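PDB 1N1Q: DPS Protein from Brevibacillus brevis, which probably binds and condenses DNA in stationary phase and shields it from oxidative damage by oxidising and storing iron inside a hollow shell of twelve subunits. Local coordinates for residues H28-N33 with S98-D103. Numbering follows the deposited sequence.
Sequences HNFHWN and SSVVND. With FEO (mu-oxo-diiron), chain F.
Phe30 carries this contact between helix 4-33 and helix 93-120. Its ring meets Ser99 and Val100 with its edge, and OG of Ser99 and CG2 of Val100 lie near the ring plane. CZ of Phe30 is 3.8 Å from OG of Ser99. CD1 of Phe30 lies 4.0 Å from CG2 of Val100, and these two side chains run alongside each other, pointing opposite ways. The Phe30 CG stands anti to its carbonyl carbon (chi1 -65°), which carries the ring toward helix 93-120. No hydrogen bond joins the segments, and their nearest CA atoms, those of Phe30 and Val100, are 9.5 Å apart. With an alanine here, the Val100 methyl and the Ser99 side chain would probably lose their partner and a gap would open between the helices. Further out, Val100 also packs on Phe46 of helix 39-66 and Leu144 of helix 124-148, so it touches all three other long helices of the four-helix bundle. The next residue after Phe30, His31, turns to the subunit interface. Its NE2 binds FE1 of the mu-oxo-diiron group at 2.2 Å, alongside Asp58 and Glu62 of the second subunit, and its ND1 is hydrogen-bonded to the His43 carbonyl, so the ring is held from both nitrogens. Phe30 thus turns into the bundle with an uncharged contact of ring edge, methyl and hydroxyl, while His31 serves the ferroxidase centre.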
ATOM      1  N   HIS A  28     -24.208   2.319  -7.721  1.00 13.15           N
ATOM      2  CA  HIS A  28     -23.341   3.464  -7.437  1.00 13.78           C
ATOM      3  C   HIS A  28     -24.086   4.697  -7.925  1.00 13.21           C
ATOM      4  O   HIS A  28     -24.081   5.740  -7.279  1.00 13.00           O
ATOM      5  CB  HIS A  28     -22.008   3.339  -8.193  1.00 13.86           C
ATOM      6  CG  HIS A  28     -20.917   2.698  -7.393  1.00 17.71           C
ATOM      7  ND1 HIS A  28     -20.153   3.394  -6.480  1.00 21.65           N
ATOM      8  CD2 HIS A  28     -20.463   1.421  -7.364  1.00 22.20           C
ATOM      9  CE1 HIS A  28     -19.274   2.577  -5.927  1.00 21.22           C
ATOM     10  NE2 HIS A  28     -19.440   1.374  -6.446  1.00 23.52           N
ATOM     11  N   ASN A  29     -24.741   4.557  -9.073  1.00 13.08           N
ATOM     12  CA  ASN A  29     -25.505   5.655  -9.663  1.00 13.19           C
ATOM     13  C   ASN A  29     -26.541   6.157  -8.667  1.00 13.33           C
ATOM     14  O   ASN A  29     -26.642   7.351  -8.409  1.00 13.69           O
ATOM     15  CB  ASN A  29     -26.202   5.191 -10.946  1.00 12.38           C
ATOM     16  CG  ASN A  29     -26.887   6.326 -11.686  1.00 13.20           C
ATOM     17  OD1 ASN A  29     -27.744   7.015 -11.134  1.00 12.85           O
ATOM     18  ND2 ASN A  29     -26.514   6.522 -12.950  1.00  9.79           N
ATOM     19  N   PHE A  30     -27.302   5.231  -8.098  1.00 13.23           N
ATOM     20  CA  PHE A  30     -28.327   5.573  -7.125  1.00 13.42           C
ATOM     21  C   PHE A  30     -27.703   6.100  -5.826  1.00 13.37           C
ATOM     22  O   PHE A  30     -28.223   7.033  -5.196  1.00 12.02           O
ATOM     23  CB  PHE A  30     -29.203   4.344  -6.854  1.00 13.54           C
ATOM     24  CG  PHE A  30     -30.006   3.895  -8.052  1.00 13.55           C
ATOM     25  CD1 PHE A  30     -30.714   2.695  -8.032  1.00 15.62           C
ATOM     26  CD2 PHE A  30     -30.066   4.682  -9.201  1.00 14.58           C
ATOM     27  CE1 PHE A  30     -31.467   2.284  -9.136  1.00 15.06           C
ATOM     28  CE2 PHE A  30     -30.815   4.283 -10.308  1.00 15.60           C
ATOM     29  CZ  PHE A  30     -31.519   3.080 -10.276  1.00 15.67           C
ATOM     30  N   HIS A  31     -26.578   5.503  -5.441  1.00 13.11           N
ATOM     31  CA  HIS A  31     -25.844   5.898  -4.239  1.00 13.34           C
ATOM     32  C   HIS A  31     -25.464   7.374  -4.355  1.00 13.28           C
ATOM     33  O   HIS A  31     -25.588   8.147  -3.404  1.00 13.60           O
ATOM     34  CB  HIS A  31     -24.584   5.035  -4.142  1.00 13.75           C
ATOM     35  CG  HIS A  31     -23.634   5.428  -3.051  1.00 14.12           C
ATOM     36  ND1 HIS A  31     -23.865   5.158  -1.718  1.00 13.60           N
ATOM     37  CD2 HIS A  31     -22.413   6.011  -3.108  1.00 13.40           C
ATOM     38  CE1 HIS A  31     -22.827   5.552  -1.003  1.00 12.80           C
ATOM     39  NE2 HIS A  31     -21.931   6.074  -1.822  1.00 12.89           N
ATOM     40  N   TRP A  32     -25.025   7.753  -5.551  1.00 13.47           N
ATOM     41  CA  TRP A  32     -24.594   9.116  -5.833  1.00 13.48           C
ATOM     42  C   TRP A  32     -25.700  10.140  -6.075  1.00 13.52           C
ATOM     43  O   TRP A  32     -25.677  11.233  -5.529  1.00 13.27           O
ATOM     44  CB  TRP A  32     -23.678   9.141  -7.063  1.00 13.07           C
ATOM     45  CG  TRP A  32     -22.417   8.344  -6.924  1.00 13.02           C
ATOM     46  CD1 TRP A  32     -21.665   8.196  -5.793  1.00 11.87           C
ATOM     47  CD2 TRP A  32     -21.732   7.626  -7.960  1.00 11.57           C
ATOM     48  NE1 TRP A  32     -20.559   7.430  -6.055  1.00 11.45           N
ATOM     49  CE2 TRP A  32     -20.571   7.066  -7.378  1.00 12.14           C
ATOM     50  CE3 TRP A  32     -21.985   7.401  -9.321  1.00 13.30           C
ATOM     51  CZ2 TRP A  32     -19.659   6.293  -8.112  1.00 12.32           C
ATOM     52  CZ3 TRP A  32     -21.081   6.629 -10.054  1.00 12.77           C
ATOM     53  CH2 TRP A  32     -19.930   6.085  -9.444  1.00 13.37           C
ATOM     54  N   ASN A  33     -26.675   9.776  -6.896  1.00 14.04           N
ATOM     55  CA  ASN A  33     -27.738  10.697  -7.274  1.00 14.90           C
ATOM     56  C   ASN A  33     -29.009  10.774  -6.439  1.00 14.79           C
ATOM     57  O   ASN A  33     -29.831  11.672  -6.661  1.00 14.05           O
ATOM     58  CB  ASN A  33     -28.112  10.449  -8.738  1.00 14.78           C
ATOM     59  CG  ASN A  33     -26.941  10.656  -9.676  1.00 16.03           C
ATOM     60  OD1 ASN A  33     -26.313  11.713  -9.674  1.00 18.02           O
ATOM     61  ND2 ASN A  33     -26.640   9.650 -10.481  1.00 14.31           N
ATOM     62  N   SER A  98     -37.762   1.476  -6.341  1.00 14.58           N
ATOM     63  CA  SER A  98     -38.662   0.703  -7.181  1.00 15.01           C
ATOM     64  C   SER A  98     -37.885  -0.009  -8.297  1.00 14.66           C
ATOM     65  O   SER A  98     -38.195  -1.145  -8.667  1.00 13.95           O
ATOM     66  CB  SER A  98     -39.721   1.635  -7.775  1.00 15.27           C
ATOM     67  OG  SER A  98     -40.723   0.893  -8.437  1.00 18.79           O
ATOM     68  N   SER A  99     -36.860   0.660  -8.816  1.00 14.26           N
ATOM     69  CA  SER A  99     -36.036   0.079  -9.873  1.00 14.70           C
ATOM     70  C   SER A  99     -35.237  -1.129  -9.354  1.00 14.11           C
ATOM     71  O   SER A  99     -35.089  -2.140 -10.046  1.00 14.08           O
ATOM     72  CB  SER A  99     -35.083   1.137 -10.430  1.00 14.76           C
ATOM     73  OG  SER A  99     -34.150   0.559 -11.323  1.00 16.16           O
ATOM     74  N   VAL A 100     -34.719  -1.019  -8.137  1.00 13.77           N
ATOM     75  CA  VAL A 100     -33.961  -2.122  -7.556  1.00 13.79           C
ATOM     76  C   VAL A 100     -34.907  -3.284  -7.313  1.00 13.58           C
ATOM     77  O   VAL A 100     -34.543  -4.442  -7.509  1.00 13.34           O
ATOM     78  CB  VAL A 100     -33.294  -1.722  -6.229  1.00 13.37           C
ATOM     79  CG1 VAL A 100     -32.592  -2.922  -5.615  1.00 13.94           C
ATOM     80  CG2 VAL A 100     -32.301  -0.591  -6.475  1.00 13.69           C
ATOM     81  N   VAL A 101     -36.129  -2.975  -6.888  1.00 13.97           N
ATOM     82  CA  VAL A 101     -37.119  -4.020  -6.656  1.00 14.40           C
ATOM     83  C   VAL A 101     -37.379  -4.757  -7.973  1.00 14.08           C
ATOM     84  O   VAL A 101     -37.369  -5.985  -8.005  1.00 13.45           O
ATOM     85  CB  VAL A 101     -38.450  -3.440  -6.128  1.00 14.88           C
ATOM     86  CG1 VAL A 101     -39.553  -4.498  -6.200  1.00 15.62           C
ATOM     87  CG2 VAL A 101     -38.273  -2.974  -4.685  1.00 16.35           C
ATOM     88  N   ASN A 102     -37.590  -4.001  -9.051  1.00 13.69           N
ATOM     89  CA  ASN A 102     -37.839  -4.599 -10.359  1.00 14.30           C
ATOM     90  C   ASN A 102     -36.664  -5.469 -10.802  1.00 13.97           C
ATOM     91  O   ASN A 102     -36.854  -6.593 -11.253  1.00 13.72           O
ATOM     92  CB  ASN A 102     -38.087  -3.529 -11.425  1.00 14.61           C
ATOM     93  CG  ASN A 102     -39.386  -2.781 -11.212  1.00 16.51           C
ATOM     94  OD1 ASN A 102     -40.300  -3.277 -10.551  1.00 18.44           O
ATOM     95  ND2 ASN A 102     -39.479  -1.585 -11.781  1.00 18.18           N
ATOM     96  N   ASP A 103     -35.450  -4.942 -10.676  1.00 13.45           N
ATOM     97  CA  ASP A 103     -34.260  -5.686 -11.076  1.00 13.54           C
ATOM     98  C   ASP A 103     -34.079  -6.963 -10.257  1.00 13.23           C
ATOM     99  O   ASP A 103     -33.846  -8.043 -10.812  1.00 12.46           O
ATOM    100  CB  ASP A 103     -33.015  -4.803 -10.949  1.00 13.95           C
ATOM    101  CG  ASP A 103     -32.988  -3.684 -11.979  1.00 13.38           C
ATOM    102  OD1 ASP A 103     -33.825  -3.701 -12.901  1.00 13.31           O
ATOM    103  OD2 ASP A 103     -32.127  -2.797 -11.864  1.00 13.18           O
TER
HETATM  104 FE1  FEO F 515     -19.887   6.803  -1.592  1.00 15.42          FE
HETATM  105 FE2  FEO F 515     -19.481   8.097   1.436  1.00 39.20          FE
HETATM  106  O   FEO F 515     -19.681   6.399   0.317  1.00 14.19           O
HETATM  107  O   HOH W   1     -20.519   9.933   0.971  1.00 42.67           O